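Side-chain contact in anthranilate synthase component I (Streptococcus pneumoniae serotype 4, PDB 5KCK), which belongs to the chorismate-binding enzyme family and is built largely of antiparallel sheets flanked by helices: residues His191-Glu194 / Gly195-Thr199. Sequence-based numbering, arbitrary orientation. Where two conformers were deposited one is given.
Sequences HKFE and GMVET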
loop_
_atom_site.group_PDB
_atom_site.type_symbol
_atom_site.label_atom_id
_atom_site.label_comp_id
_atom_site.label_asym_id
_atom_site.label_seq_id
_atom_site.Cartn_x
_atom_site.Cartn_y
_atom_site.Cartn_z
ATOM N N HIS A 191 -19.257 34.876 19.470
ATOM C CA HIS A 191 -19.283 35.399 20.832
ATOM C C HIS A 191 -20.157 34.545 21.743
ATOM O O HIS A 191 -19.889 34.449 22.948
ATOM C CB HIS A 191 -19.753 36.860 20.798
ATOM C CG HIS A 191 -20.426 37.328 22.051
ATOM N ND1 HIS A 191 -21.791 37.260 22.231
ATOM C CD2 HIS A 191 -19.927 37.905 23.170
ATOM C CE1 HIS A 191 -22.101 37.761 23.414
ATOM N NE2 HIS A 191 -20.988 38.161 24.004
ATOM N N LYS A 192 -21.187 33.903 21.188
ATOM C CA LYS A 192 -22.020 33.006 21.984
ATOM C C LYS A 192 -21.255 31.746 22.373
ATOM O O LYS A 192 -21.371 31.271 23.510
ATOM C CB LYS A 192 -23.297 32.643 21.228
ATOM C CG LYS A 192 -24.567 33.047 21.967
ATOM C CD LYS A 192 -25.807 32.349 21.415
ATOM C CE LYS A 192 -25.986 30.954 22.000
ATOM N NZ LYS A 192 -26.121 30.971 23.486
ATOM N N PHE A 193 -20.467 31.186 21.446
ATOM C CA PHE A 193 -19.623 30.048 21.802
ATOM C C PHE A 193 -18.615 30.435 22.873
ATOM O O PHE A 193 -18.364 29.669 23.809
ATOM C CB PHE A 193 -18.900 29.496 20.572
ATOM C CG PHE A 193 -18.070 28.270 20.861
ATOM C CD1 PHE A 193 -18.677 27.041 21.082
ATOM C CD2 PHE A 193 -16.686 28.351 20.928
ATOM C CE1 PHE A 193 -17.919 25.906 21.359
ATOM C CE2 PHE A 193 -15.923 27.228 21.205
ATOM C CZ PHE A 193 -16.542 26.000 21.417
ATOM N N GLU A 194 -18.029 31.629 22.757
ATOM C CA GLU A 194 -17.067 32.061 23.761
ATOM C C GLU A 194 -17.733 32.257 25.115
ATOM O O GLU A 194 -17.106 32.018 26.151
ATOM C CB GLU A 194 -16.369 33.334 23.290
ATOM C CG GLU A 194 -15.600 33.137 21.987
ATOM C CD GLU A 194 -14.938 34.404 21.489
ATOM O OE1 GLU A 194 -13.751 34.618 21.807
ATOM O OE2 GLU A 194 -15.606 35.187 20.781
ATOM N N GLY A 195 -19.006 32.659 25.127
ATOM C CA GLY A 195 -19.742 32.708 26.380
ATOM C C GLY A 195 -20.008 31.332 26.968
ATOM O O GLY A 195 -19.997 31.160 28.189
HETATM N N MSE A 196 -20.265 30.340 26.117
HETATM C CA MSE A 196 -20.441 28.963 26.587
HETATM C C MSE A 196 -19.156 28.429 27.204
HETATM O O MSE A 196 -19.186 27.824 28.271
HETATM C CB MSE A 196 -20.866 28.029 25.456
HETATM C CG MSE A 196 -22.178 28.365 24.789
HETATM SE SE MSE A 196 -22.416 27.244 23.203
HETATM C CE MSE A 196 -24.013 28.088 22.471
ATOM N N VAL A 197 -18.034 28.636 26.506
ATOM C CA VAL A 197 -16.728 28.275 27.051
ATOM C C VAL A 197 -16.534 28.916 28.419
ATOM O O VAL A 197 -16.105 28.264 29.378
ATOM C CB VAL A 197 -15.606 28.682 26.080
ATOM C CG1 VAL A 197 -14.238 28.436 26.717
ATOM C CG2 VAL A 197 -15.744 27.934 24.766
ATOM N N GLU A 198 -16.871 30.206 28.528
ATOM C CA GLU A 198 -16.719 30.919 29.793
ATOM C C GLU A 198 -17.569 30.287 30.888
ATOM O O GLU A 198 -17.105 30.092 32.017
ATOM C CB GLU A 198 -17.086 32.395 29.602
ATOM C CG GLU A 198 -17.287 33.167 30.903
ATOM C CD GLU A 198 -18.746 33.531 31.169
ATOM O OE1 GLU A 198 -19.561 33.494 30.219
ATOM O OE2 GLU A 198 -19.077 33.856 32.333
ATOM N N THR A 199 -18.827 29.972 30.569
ATOM C CA THR A 199 -19.721 29.355 31.543
ATOM C C THR A 199 -19.169 28.017 32.020
ATOM O O THR A 199 -19.126 27.741 33.225
ATOM C CB THR A 199 -21.108 29.181 30.921
ATOM O OG1 THR A 199 -21.591 30.453 30.474
ATOM C CG2 THR A 199 -22.086 28.602 31.921
#
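V197 lays its CG2 methyl over one face of the F193 ring in a CH-pi contact, 4.0 Å from the ring centroid and offset toward the rim, where CE2 is the closest ring atom, 3.6 Å from CG2. M196, modelled as selenomethionine, comes at the same ring obliquely, its SE 4.3 Å from F193 CD1. F193 carries its ring off the helix, CG trans to the main-chain N (chi1 -177°), onto Y437 and T440 of helix 433-446 and L214 and Q216 of strand 211-221. All this sits on the first turns of helix 190-205, and this part of the helix is amphipathic: F193, M196 and V197 are buried, H191 and K192 exposed. I188, in the loop just before the helix, touches both F193 and M196. The extended M196 chain runs back along the turn, and its CE meets K192 CE at 3.5 Å; the bend at chi3 (83°) turns K192 CE to this methyl, and the one at chi4 leaves NZ beside it, 3.7 Å from M196 CE. Four i to i+4 backbone bonds link the turns; that from V197 N to F193 O is the straightest, 173° at the hydrogen. G195 O accepts two bonds from T199, from its backbone N and from OG1 (2.9 Å), which arrive from opposite faces of the carbonyl plane.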